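Local coordinates for superoxide dismutase [Fe] (Sulfolobus acidocaldarius, PDB 1B06), which destroys superoxide radicals, using one iron ion per subunit to convert them to hydrogen peroxide and oxygen, at residues Q13-V18 against Y87-A92; A127-G132 against I149-N154. All blocks are in the same frame, centred on the assembly; numbering follows the deposited sequence.

In the fold
From the N terminus, the chain first runs through the loop 13-18. It then makes the long helices 27-57 and 67-89, and contact 1 closes this mainly helical excursion where 87-92 returns to the loop. Contact 2 opens later, in the C-terminal domain. It closes a short excursion of 16 residues through strand 134-140 and the start of strand 147-153. The two contacts follow in series, neither nested nor crossed. The centres of contact 1 and contact 2 are 22 Å apart, on opposite sides of the chain's centre. Contact 1 ties the N-terminal loop to the end of helix 67-89, in the helical hairpin that supplies His33 and His84 to the iron. Contact 2 joins the turn after helix 116-129 to the sheet and reaches other subunits.

Contact 1 (Q13-V18 against Y87-A92); sequences QLPYKV and YWNNMA
Tyr16 and Leu14 reach from the loop to Trp88, one by a hydrogen bond and the other by packing. The hydroxyl Tyr16 OH donates to the backbone Trp88 O at 2.7 Å. It meets a lone pair in the carbonyl plane, with a C=O...OH angle of 119°. The carbonyl oxygen sits at the edge of the tyrosine ring, near its plane. Tyr16 CG lies between the backbone N and the carbonyl carbon (chi1 32°), and the ring is aimed at the end of helix 67-89. Met91 CE comes within 3.8 Å of Tyr16 OH. A phenylalanine in place of Tyr16 would probably leave Trp88 O without this short bond, with a weak one from Met91 N remaining.

The tight part is around the buried indole. Leu14 CD1 makes a CH-pi contact over one face, 3.9 Å from the centroid of the five-membered ring of Trp88. Tyr87 CD2 lies against the opposite face. Trp88 NE1 bonds to His38 ND1.

The solvent side is at Pro15, which touches closely but is exposed. Its CD meets Trp88 CB at 3.8 Å. Its CG makes a van der Waals contact with the amide oxygen Asn89 OD1 at 3.4 Å.

This contact belongs to the alpha-hairpin domain and lies against the metal site. The Trp88 side chain is about 6 Å from the iron and meets the ligand His33 edge-to-face. Leu14 also packs on helix 27-57, Asn89 touches helix 197-205, and Tyr87 packs on the iron ligand Asp170 of strand 165-170.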
# COMPACT_ATOMS: atom_id res chain seq x y z
N GLN A 13 17.79 -24.07 -7.05
CA GLN A 13 17.76 -24.75 -8.34
C GLN A 13 16.31 -25.05 -8.71
O GLN A 13 15.48 -25.29 -7.84
CB GLN A 13 18.54 -26.06 -8.27
CG GLN A 13 20.03 -25.89 -8.05
CD GLN A 13 20.86 -26.38 -9.22
OE1 GLN A 13 20.31 -26.80 -10.24
NE2 GLN A 13 22.18 -26.31 -9.09
N LEU A 14 16.02 -25.03 -10.01
CA LEU A 14 14.67 -25.34 -10.49
C LEU A 14 14.49 -26.84 -10.28
O LEU A 14 15.38 -27.63 -10.58
CB LEU A 14 14.55 -24.99 -11.97
CG LEU A 14 13.18 -24.57 -12.50
CD1 LEU A 14 12.71 -23.30 -11.81
CD2 LEU A 14 13.26 -24.34 -13.99
N PRO A 15 13.33 -27.26 -9.76
CA PRO A 15 13.07 -28.69 -9.53
C PRO A 15 12.85 -29.55 -10.78
O PRO A 15 12.69 -30.76 -10.68
CB PRO A 15 11.83 -28.70 -8.62
CG PRO A 15 11.57 -27.25 -8.27
CD PRO A 15 12.19 -26.43 -9.35
N TYR A 16 12.85 -28.92 -11.95
CA TYR A 16 12.64 -29.64 -13.21
C TYR A 16 13.21 -28.82 -14.35
O TYR A 16 13.78 -27.75 -14.12
CB TYR A 16 11.14 -29.86 -13.44
CG TYR A 16 10.29 -28.74 -12.88
CD1 TYR A 16 10.29 -27.49 -13.48
CD2 TYR A 16 9.55 -28.92 -11.71
CE1 TYR A 16 9.57 -26.43 -12.93
CE2 TYR A 16 8.83 -27.88 -11.15
CZ TYR A 16 8.84 -26.64 -11.76
OH TYR A 16 8.15 -25.59 -11.20
N LYS A 17 13.07 -29.32 -15.57
CA LYS A 17 13.57 -28.61 -16.75
C LYS A 17 12.64 -27.46 -17.06
O LYS A 17 11.45 -27.52 -16.74
CB LYS A 17 13.66 -29.56 -17.94
CG LYS A 17 14.68 -30.67 -17.75
CD LYS A 17 15.13 -31.23 -19.09
CE LYS A 17 15.83 -32.57 -18.92
NZ LYS A 17 16.51 -33.01 -20.18
N VAL A 18 13.16 -26.40 -17.67
CA VAL A 18 12.36 -25.22 -17.98
C VAL A 18 11.18 -25.46 -18.92
O VAL A 18 10.32 -24.60 -19.05
CB VAL A 18 13.23 -24.09 -18.58
CG1 VAL A 18 14.29 -23.66 -17.59
CG2 VAL A 18 13.86 -24.55 -19.88
N TYR A 87 6.69 -21.28 -5.13
CA TYR A 87 5.99 -21.40 -6.41
C TYR A 87 6.54 -22.53 -7.29
O TYR A 87 5.76 -23.36 -7.78
CB TYR A 87 6.08 -20.06 -7.14
CG TYR A 87 5.40 -19.98 -8.49
CD1 TYR A 87 4.05 -20.31 -8.63
CD2 TYR A 87 6.09 -19.52 -9.61
CE1 TYR A 87 3.40 -20.17 -9.88
CE2 TYR A 87 5.45 -19.38 -10.84
CZ TYR A 87 4.11 -19.70 -10.97
OH TYR A 87 3.50 -19.55 -12.20
N TRP A 88 7.86 -22.58 -7.47
CA TRP A 88 8.47 -23.62 -8.30
C TRP A 88 8.18 -25.01 -7.75
O TRP A 88 7.88 -25.93 -8.51
CB TRP A 88 9.99 -23.44 -8.39
CG TRP A 88 10.45 -22.09 -8.85
CD1 TRP A 88 11.44 -21.34 -8.29
CD2 TRP A 88 9.95 -21.33 -9.96
NE1 TRP A 88 11.60 -20.16 -8.99
CE2 TRP A 88 10.70 -20.13 -10.02
CE3 TRP A 88 8.95 -21.55 -10.92
CZ2 TRP A 88 10.47 -19.15 -10.99
CZ3 TRP A 88 8.73 -20.57 -11.89
CH2 TRP A 88 9.49 -19.38 -11.92
N ASN A 89 8.27 -25.16 -6.43
CA ASN A 89 8.03 -26.45 -5.79
C ASN A 89 6.55 -26.79 -5.68
O ASN A 89 6.19 -27.96 -5.52
CB ASN A 89 8.65 -26.45 -4.40
CG ASN A 89 10.15 -26.57 -4.43
OD1 ASN A 89 10.69 -27.50 -5.01
ND2 ASN A 89 10.84 -25.61 -3.82
N ASN A 90 5.70 -25.77 -5.78
CA ASN A 90 4.26 -25.95 -5.67
C ASN A 90 3.64 -26.38 -7.00
O ASN A 90 2.42 -26.52 -7.11
CB ASN A 90 3.61 -24.66 -5.19
CG ASN A 90 2.34 -24.89 -4.39
OD1 ASN A 90 2.31 -25.69 -3.44
ND2 ASN A 90 1.28 -24.19 -4.76
N MET A 91 4.49 -26.58 -8.00
CA MET A 91 4.06 -27.02 -9.33
C MET A 91 4.82 -28.30 -9.69
O MET A 91 5.86 -28.60 -9.10
CB MET A 91 4.33 -25.93 -10.37
CG MET A 91 3.47 -24.69 -10.20
SD MET A 91 3.55 -23.54 -11.60
CE MET A 91 5.32 -23.06 -11.56
N ALA A 92 4.31 -29.06 -10.65
CA ALA A 92 4.95 -30.29 -11.07
C ALA A 92 4.60 -30.58 -12.52
O ALA A 92 3.54 -30.18 -12.99
CB ALA A 92 4.50 -31.45 -10.18

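Contact 2 (A127-G132 against I149-N154); sequences ANSLPG and IMTVEN
The backbone leaving helix 116-129 passes strand 147-153 without a hydrogen bond between the two segments, coming nearest where Leu130 CA and Thr151 CA are 6.0 Å apart. Leu130 and Thr151 carry most of the packing between them. Leu130 CG is anti to the backbone N (chi1 167°), and its branch CD1 reaches the strand. CD1 lies 4.1 Å from Thr151 CB and 3.7 Å from the backbone Val152 O. It also comes within 4.3 Å of Glu153 CG. Leu130 and Thr151 lie alongside, their side chains running in opposite senses, and Thr151 CG2 meets Leu130 CB at 4.2 Å.

Strand 147-153 is an outer strand, within this chain, of the three-stranded antiparallel sheet of the C-terminal domain, and it forms a hairpin with strand 134-140. The contact sets the chain between helix 116-129 and this hairpin against the hairpin's second strand.

The torsion of Thr151 (chi1 46°) sends its two branches different ways. CG2 stands beside the backbone N and faces Leu130 and Ser129, where Ser129 OG is 4.3 Å away. Thr151 OG1 instead bonds to Gln68 NE2 of the second subunit, as does Ser129 OG, which also bonds to Ser126 O. Pro131 CG comes no nearer to Glu153 OE2 than 4.5 Å. The Glu153 carboxylate is held by a salt bridge from OE1 to Arg72 NH2 of the third subunit and by a bond from Asn158 ND2 to OE2.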
# COMPACT_ATOMS: atom_id res chain seq x y z
N ALA A 127 -8.63 -15.14 -7.07
CA ALA A 127 -7.46 -14.88 -7.91
C ALA A 127 -7.76 -13.87 -9.01
O ALA A 127 -6.93 -13.03 -9.35
CB ALA A 127 -6.96 -16.18 -8.54
N ASN A 128 -8.95 -13.96 -9.58
CA ASN A 128 -9.35 -13.06 -10.65
C ASN A 128 -9.74 -11.67 -10.14
O ASN A 128 -9.83 -10.74 -10.94
CB ASN A 128 -10.50 -13.66 -11.44
CG ASN A 128 -10.03 -14.64 -12.48
OD1 ASN A 128 -9.31 -14.28 -13.40
ND2 ASN A 128 -10.42 -15.90 -12.32
N SER A 129 -9.96 -11.54 -8.84
CA SER A 129 -10.34 -10.26 -8.25
C SER A 129 -9.14 -9.39 -7.88
O SER A 129 -9.29 -8.20 -7.60
CB SER A 129 -11.22 -10.47 -7.02
OG SER A 129 -10.44 -10.85 -5.90
N LEU A 130 -7.95 -9.99 -7.90
CA LEU A 130 -6.72 -9.28 -7.57
C LEU A 130 -6.50 -8.07 -8.49
O LEU A 130 -6.40 -8.21 -9.70
CB LEU A 130 -5.54 -10.24 -7.66
CG LEU A 130 -4.13 -9.63 -7.66
CD1 LEU A 130 -3.81 -9.11 -6.27
CD2 LEU A 130 -3.11 -10.67 -8.08
N PRO A 131 -6.44 -6.86 -7.91
CA PRO A 131 -6.23 -5.65 -8.72
C PRO A 131 -4.76 -5.40 -9.06
O PRO A 131 -4.02 -4.83 -8.27
CB PRO A 131 -6.82 -4.53 -7.86
CG PRO A 131 -6.66 -5.03 -6.45
CD PRO A 131 -6.60 -6.54 -6.48
N GLY A 132 -4.35 -5.83 -10.25
CA GLY A 132 -2.97 -5.63 -10.65
C GLY A 132 -2.08 -6.84 -10.42
O GLY A 132 -2.56 -7.97 -10.40
N ILE A 149 -7.82 -18.08 2.32
CA ILE A 149 -7.46 -17.59 0.99
C ILE A 149 -7.12 -16.11 1.10
O ILE A 149 -7.74 -15.39 1.89
CB ILE A 149 -8.63 -17.71 -0.01
CG1 ILE A 149 -8.92 -19.17 -0.34
CG2 ILE A 149 -8.30 -16.95 -1.28
CD1 ILE A 149 -10.16 -19.36 -1.19
N MET A 150 -6.15 -15.65 0.33
CA MET A 150 -5.79 -14.24 0.37
C MET A 150 -5.13 -13.77 -0.92
O MET A 150 -4.38 -14.52 -1.56
CB MET A 150 -4.86 -13.96 1.56
CG MET A 150 -4.52 -12.47 1.77
SD MET A 150 -5.96 -11.38 2.00
CE MET A 150 -6.74 -12.18 3.37
N THR A 151 -5.42 -12.54 -1.33
CA THR A 151 -4.81 -11.97 -2.50
C THR A 151 -3.71 -11.05 -1.97
O THR A 151 -3.95 -10.18 -1.14
CB THR A 151 -5.81 -11.15 -3.35
OG1 THR A 151 -6.58 -10.29 -2.50
CG2 THR A 151 -6.74 -12.08 -4.11
N VAL A 152 -2.49 -11.27 -2.44
CA VAL A 152 -1.35 -10.47 -2.00
C VAL A 152 -0.97 -9.50 -3.11
O VAL A 152 -0.81 -9.89 -4.27
CB VAL A 152 -0.15 -11.39 -1.65
CG1 VAL A 152 1.10 -10.57 -1.37
CG2 VAL A 152 -0.51 -12.24 -0.44
N GLU A 153 -0.87 -8.22 -2.76
CA GLU A 153 -0.51 -7.19 -3.72
C GLU A 153 1.02 -7.06 -3.75
O GLU A 153 1.67 -7.03 -2.70
CB GLU A 153 -1.18 -5.87 -3.35
CG GLU A 153 -2.62 -5.79 -3.84
CD GLU A 153 -3.45 -4.77 -3.11
OE1 GLU A 153 -3.10 -3.57 -3.13
OE2 GLU A 153 -4.48 -5.15 -2.52
N ASN A 154 1.58 -7.00 -4.95
CA ASN A 154 3.03 -6.95 -5.11
C ASN A 154 3.51 -8.21 -4.41
O ASN A 154 2.79 -9.22 -4.37
CB ASN A 154 3.62 -5.70 -4.46
CG ASN A 154 4.95 -5.29 -5.09
OD1 ASN A 154 5.81 -6.13 -5.37
ND2 ASN A 154 5.13 -3.99 -5.32